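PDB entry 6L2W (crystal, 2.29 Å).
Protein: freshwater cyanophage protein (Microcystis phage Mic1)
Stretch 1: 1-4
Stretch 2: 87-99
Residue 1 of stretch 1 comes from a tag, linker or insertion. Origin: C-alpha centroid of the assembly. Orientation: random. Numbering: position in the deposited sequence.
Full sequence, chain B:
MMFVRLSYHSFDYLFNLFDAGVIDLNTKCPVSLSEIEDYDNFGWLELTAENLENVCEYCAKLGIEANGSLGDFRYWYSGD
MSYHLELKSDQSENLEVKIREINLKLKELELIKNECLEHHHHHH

Stretch 1 1-4: MMFV
Stretch 2 (87-99) LKSDQSENLEVKI

Residues 2-4 and 87-89 form neighbouring antiparallel β-strands, their axes 4.7 Å apart at closest approach and their N-to-C directions 156° apart. Met 2 pairs with Ser 89, Phe 3 with Lys 88 and Val 4 with Leu 87. The central pair, with CA atoms 5.2 Å apart, is the hydrogen-bonded one: Phe 3 N donates to Lys 88 O and Lys 88 N to Phe 3 O, both at 2.7 Å and nearly linear (174° and 166°). In the flanking non-hydrogen-bonded pairs, Met 2 CA lies 4.5 Å from Ser 89 CA, and Val 4 CA 4.5 Å from Leu 87 CA. CA-H...O contacts add to the pairing: Met 2 CA is 3.3 Å from Lys 88 O. Likewise, Leu 87 CA is 3.3 Å from Phe 3 O. Backbone φ/ψ values are extended, from -92/148 at Met 2 to -149/134 at Val 4, and -137/158 at Lys 88.

Apolar packing occupies the face carrying Met 2, Val 4, Leu 87 and Ser 89. Met 2 (χ1 -93°, χ2 and χ3 t) extends along this face, placing CE 3.3 Å from Leu 95 CD2 and SD 3.5 Å from CG of Lys 98, a residue in the first turn of the helix. Leu 87 (χ1 t, χ2 p) sets CD1 4.3 Å from Met 2 SD and 4.2 Å from Val 4 CG2. On the other face, Phe 3 (χ1 m, χ2 -100°) has Asp 90 OD2 at its ring edge, 3.8 Å from CE2.

Charge pairing involves the terminal amine of Met 1, a tag residue. Met 1 N forms salt bridges with Asp 90 OD1 (3.2 Å) and Glu 93 OE1 (3.5 Å), the latter a weak hydrogen bond.

Side-chain hydrogen bonds within the second stretch link the strand end to the loop: Ser 89 OG (χ1 t) donates to Glu 93 OE1 (2.9 Å) and accepts from Glu 93 N (2.8 Å). Beyond it, Asn 94 OD1 caps the helix by accepting from Glu 96 N at 2.9 Å.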

ATOM      1  N   MET B   1      -5.600 -12.231 -17.686  1.00 79.60           N
ATOM      2  CA  MET B   1      -5.415 -10.779 -18.027  1.00 81.53           C
ATOM      3  C   MET B   1      -4.675 -10.108 -16.863  1.00 77.38           C
ATOM      4  O   MET B   1      -5.173 -10.098 -15.737  1.00 76.39           O
ATOM      5  CB  MET B   1      -6.764 -10.083 -18.269  1.00 86.25           C
ATOM      6  CG  MET B   1      -6.665  -8.684 -18.903  1.00 85.29           C
ATOM      7  SD  MET B   1      -8.063  -8.325 -20.021  1.00 85.04           S
ATOM      8  CE  MET B   1      -8.738  -6.810 -19.343  1.00 74.40           C
ATOM      9  N   MET B   2      -3.472  -9.596 -17.109  1.00 66.96           N
ATOM     10  CA  MET B   2      -2.730  -8.974 -16.028  1.00 55.53           C
ATOM     11  C   MET B   2      -3.047  -7.488 -16.012  1.00 51.27           C
ATOM     12  O   MET B   2      -3.298  -6.880 -17.053  1.00 56.86           O
ATOM     13  CB  MET B   2      -1.223  -9.180 -16.174  1.00 53.12           C
ATOM     14  CG  MET B   2      -0.763 -10.383 -15.434  1.00 45.81           C
ATOM     15  SD  MET B   2       0.936 -10.566 -15.750  1.00 46.05           S
ATOM     16  CE  MET B   2       1.143 -12.336 -15.577  1.00 54.11           C
ATOM     17  N   PHE B   3      -3.029  -6.933 -14.810  1.00 54.26           N
ATOM     18  CA  PHE B   3      -3.340  -5.512 -14.635  1.00 50.44           C
ATOM     19  C   PHE B   3      -2.382  -4.862 -13.641  1.00 40.84           C
ATOM     20  O   PHE B   3      -1.694  -5.487 -12.829  1.00 38.93           O
ATOM     21  CB  PHE B   3      -4.748  -5.276 -14.079  1.00 55.05           C
ATOM     22  CG  PHE B   3      -5.860  -5.981 -14.809  1.00 65.80           C
ATOM     23  CD1 PHE B   3      -6.650  -5.300 -15.722  1.00 72.59           C
ATOM     24  CD2 PHE B   3      -6.134  -7.314 -14.555  1.00 65.32           C
ATOM     25  CE1 PHE B   3      -7.684  -5.946 -16.381  1.00 74.42           C
ATOM     26  CE2 PHE B   3      -7.165  -7.959 -15.219  1.00 70.79           C
ATOM     27  CZ  PHE B   3      -7.937  -7.276 -16.128  1.00 71.34           C
ATOM     28  N   VAL B   4      -2.532  -3.568 -13.657  1.00 38.33           N
ATOM     29  CA  VAL B   4      -1.631  -2.647 -13.131  1.00 42.21           C
ATOM     30  C   VAL B   4      -2.462  -1.447 -12.652  1.00 45.08           C
ATOM     31  O   VAL B   4      -3.404  -1.013 -13.360  1.00 37.03           O
ATOM     32  CB  VAL B   4      -0.618  -2.316 -14.240  1.00 41.40           C
ATOM     33  CG1 VAL B   4      -0.560  -0.840 -14.574  1.00 47.15           C
ATOM     34  CG2 VAL B   4       0.739  -2.909 -13.918  1.00 42.95           C
ATOM     35  N   LEU B  87       0.882  -4.677  -9.378  1.00 36.80           N
ATOM     36  CA  LEU B  87       0.561  -5.579 -10.476  1.00 43.61           C
ATOM     37  C   LEU B  87      -0.355  -6.687  -9.937  1.00 46.43           C
ATOM     38  O   LEU B  87      -0.068  -7.188  -8.850  1.00 42.27           O
ATOM     39  CB  LEU B  87       1.876  -6.154 -11.011  1.00 41.38           C
ATOM     40  CG  LEU B  87       1.756  -7.387 -11.888  1.00 39.81           C
ATOM     41  CD1 LEU B  87       1.358  -7.014 -13.302  1.00 42.27           C
ATOM     42  CD2 LEU B  87       3.062  -8.143 -11.895  1.00 44.37           C
ATOM     43  N   LYS B  88      -1.413  -7.065 -10.679  1.00 49.36           N
ATOM     44  CA  LYS B  88      -2.227  -8.269 -10.335  1.00 57.10           C
ATOM     45  C   LYS B  88      -2.567  -9.091 -11.589  1.00 59.57           C
ATOM     46  O   LYS B  88      -2.483  -8.589 -12.717  1.00 55.41           O
ATOM     47  CB  LYS B  88      -3.481  -7.883  -9.542  1.00 53.80           C
ATOM     48  CG  LYS B  88      -4.691  -7.406 -10.324  1.00 56.77           C
ATOM     49  CD  LYS B  88      -5.974  -7.532  -9.504  1.00 61.16           C
ATOM     50  CE  LYS B  88      -7.004  -6.460  -9.780  1.00 65.12           C
ATOM     51  NZ  LYS B  88      -8.039  -6.881 -10.752  1.00 70.35           N
ATOM     52  N   SER B  89      -2.852 -10.343 -11.321  1.00 72.04           N
ATOM     53  CA  SER B  89      -3.298 -11.363 -12.296  1.00 81.18           C
ATOM     54  C   SER B  89      -4.688 -11.780 -11.823  1.00 83.95           C
ATOM     55  O   SER B  89      -4.816 -12.083 -10.628  1.00 93.62           O
ATOM     56  CB  SER B  89      -2.338 -12.522 -12.299  1.00 86.49           C
ATOM     57  OG  SER B  89      -2.914 -13.692 -12.839  1.00 81.66           O
ATOM     58  N   ASP B  90      -5.697 -11.800 -12.684  1.00 81.74           N
ATOM     59  CA  ASP B  90      -7.066 -12.170 -12.228  1.00 75.18           C
ATOM     60  C   ASP B  90      -7.295 -13.676 -12.326  1.00 70.02           C
ATOM     61  O   ASP B  90      -8.423 -14.075 -12.092  1.00 76.35           O
ATOM     62  CB  ASP B  90      -8.158 -11.423 -12.994  1.00 74.68           C
ATOM     63  CG  ASP B  90      -8.188 -11.675 -14.489  1.00 73.03           C
ATOM     64  OD1 ASP B  90      -7.308 -12.362 -14.981  1.00 67.85           O
ATOM     65  OD2 ASP B  90      -9.099 -11.171 -15.143  1.00 65.62           O
ATOM     66  N   GLN B  91      -6.282 -14.460 -12.634  1.00 59.86           N
ATOM     67  CA  GLN B  91      -6.408 -15.917 -12.817  1.00 58.77           C
ATOM     68  C   GLN B  91      -5.236 -16.598 -12.139  1.00 58.90           C
ATOM     69  O   GLN B  91      -4.883 -17.676 -12.578  1.00 57.15           O
ATOM     70  CB  GLN B  91      -6.294 -16.257 -14.296  1.00 64.43           C
ATOM     71  CG  GLN B  91      -7.340 -15.567 -15.145  1.00 69.17           C
ATOM     72  CD  GLN B  91      -7.307 -16.050 -16.568  1.00 73.35           C
ATOM     73  OE1 GLN B  91      -8.335 -16.218 -17.205  1.00 81.20           O
ATOM     74  NE2 GLN B  91      -6.115 -16.287 -17.073  1.00 70.81           N
ATOM     75  N   SER B  92      -4.625 -15.943 -11.185  1.00 55.60           N
ATOM     76  CA  SER B  92      -3.533 -16.549 -10.387  1.00 55.67           C
ATOM     77  C   SER B  92      -2.349 -17.043 -11.220  1.00 56.35           C
ATOM     78  O   SER B  92      -1.891 -18.153 -10.971  1.00 57.22           O
ATOM     79  CB  SER B  92      -4.085 -17.598  -9.487  1.00 62.46           C
ATOM     80  OG  SER B  92      -5.296 -17.126  -8.927  1.00 67.06           O
ATOM     81  N   GLU B  93      -1.851 -16.224 -12.125  1.00 60.98           N
ATOM     82  CA  GLU B  93      -0.643 -16.513 -12.931  1.00 58.21           C
ATOM     83  C   GLU B  93       0.599 -16.263 -12.059  1.00 52.13           C
ATOM     84  O   GLU B  93       0.546 -15.453 -11.162  1.00 54.12           O
ATOM     85  CB  GLU B  93      -0.670 -15.677 -14.219  1.00 64.92           C
ATOM     86  CG  GLU B  93      -2.015 -15.735 -14.958  1.00 70.73           C
ATOM     87  CD  GLU B  93      -2.312 -14.654 -15.991  1.00 75.78           C
ATOM     88  OE1 GLU B  93      -3.155 -13.754 -15.713  1.00 71.83           O
ATOM     89  OE2 GLU B  93      -1.717 -14.727 -17.098  1.00 88.14           O
ATOM     90  N   ASN B  94       1.696 -16.978 -12.301  1.00 55.24           N
ATOM     91  CA  ASN B  94       2.974 -16.720 -11.611  1.00 64.51           C
ATOM     92  C   ASN B  94       3.617 -15.421 -12.129  1.00 62.01           C
ATOM     93  O   ASN B  94       4.242 -15.395 -13.187  1.00 63.44           O
ATOM     94  CB  ASN B  94       3.951 -17.888 -11.762  1.00 67.58           C
ATOM     95  CG  ASN B  94       5.251 -17.647 -11.021  1.00 73.75           C
ATOM     96  OD1 ASN B  94       5.867 -16.597 -11.171  1.00 78.31           O
ATOM     97  ND2 ASN B  94       5.678 -18.609 -10.221  1.00 79.24           N
ATOM     98  N   LEU B  95       3.530 -14.360 -11.334  1.00 63.54           N
ATOM     99  CA  LEU B  95       3.905 -12.999 -11.758  1.00 59.67           C
ATOM    100  C   LEU B  95       5.422 -12.778 -11.697  1.00 51.86           C
ATOM    101  O   LEU B  95       5.892 -11.700 -12.041  1.00 55.83           O
ATOM    102  CB  LEU B  95       3.184 -11.999 -10.850  1.00 62.95           C
ATOM    103  CG  LEU B  95       1.661 -12.080 -10.890  1.00 63.60           C
ATOM    104  CD1 LEU B  95       1.029 -11.139  -9.884  1.00 62.31           C
ATOM    105  CD2 LEU B  95       1.160 -11.780 -12.287  1.00 67.05           C
ATOM    106  N   GLU B  96       6.193 -13.759 -11.258  1.00 49.36           N
ATOM    107  CA  GLU B  96       7.629 -13.566 -11.082  1.00 56.65           C
ATOM    108  C   GLU B  96       8.251 -12.996 -12.370  1.00 54.36           C
ATOM    109  O   GLU B  96       9.139 -12.135 -12.292  1.00 46.47           O
ATOM    110  CB  GLU B  96       8.313 -14.876 -10.663  1.00 61.98           C
ATOM    111  CG  GLU B  96       8.271 -15.135  -9.161  1.00 77.67           C
ATOM    112  CD  GLU B  96       7.588 -16.415  -8.690  1.00 90.90           C
ATOM    113  OE1 GLU B  96       6.454 -16.330  -8.145  1.00 91.10           O
ATOM    114  OE2 GLU B  96       8.198 -17.496  -8.843  1.00100.44           O
ATOM    115  N   VAL B  97       7.802 -13.484 -13.532  1.00 55.93           N
ATOM    116  CA  VAL B  97       8.387 -13.096 -14.839  1.00 56.23           C
ATOM    117  C   VAL B  97       8.020 -11.632 -15.128  1.00 47.39           C
ATOM    118  O   VAL B  97       8.900 -10.868 -15.476  1.00 42.54           O
ATOM    119  CB  VAL B  97       7.966 -14.055 -15.980  1.00 59.56           C
ATOM    120  CG1 VAL B  97       8.296 -13.509 -17.369  1.00 56.77           C
ATOM    121  CG2 VAL B  97       8.596 -15.433 -15.804  1.00 59.37           C
ATOM    122  N   LYS B  98       6.755 -11.234 -14.964  1.00 44.18           N
ATOM    123  CA  LYS B  98       6.384  -9.839 -15.206  1.00 46.01           C
ATOM    124  C   LYS B  98       7.046  -8.914 -14.190  1.00 43.11           C
ATOM    125  O   LYS B  98       7.344  -7.775 -14.531  1.00 39.18           O
ATOM    126  CB  LYS B  98       4.875  -9.588 -15.197  1.00 46.62           C
ATOM    127  CG  LYS B  98       4.215  -9.706 -16.564  1.00 60.78           C
ATOM    128  CD  LYS B  98       4.667  -8.672 -17.595  1.00 61.78           C
ATOM    129  CE  LYS B  98       4.390  -9.108 -19.022  1.00 63.35           C
ATOM    130  NZ  LYS B  98       3.908  -7.976 -19.853  1.00 66.44           N
ATOM    131  N   ILE B  99       7.268  -9.390 -12.968  1.00 45.45           N
ATOM    132  CA  ILE B  99       7.876  -8.552 -11.945  1.00 43.16           C
ATOM    133  C   ILE B  99       9.324  -8.280 -12.345  1.00 41.61           C
ATOM    134  O   ILE B  99       9.763  -7.145 -12.257  1.00 40.84           O
ATOM    135  CB  ILE B  99       7.744  -9.186 -10.546  1.00 43.29           C
ATOM    136  CG1 ILE B  99       6.297  -9.103 -10.058  1.00 46.84           C
ATOM    137  CG2 ILE B  99       8.693  -8.549  -9.540  1.00 43.26           C
ATOM    138  CD1 ILE B  99       5.968 -10.075  -8.951  1.00 48.74           C
TER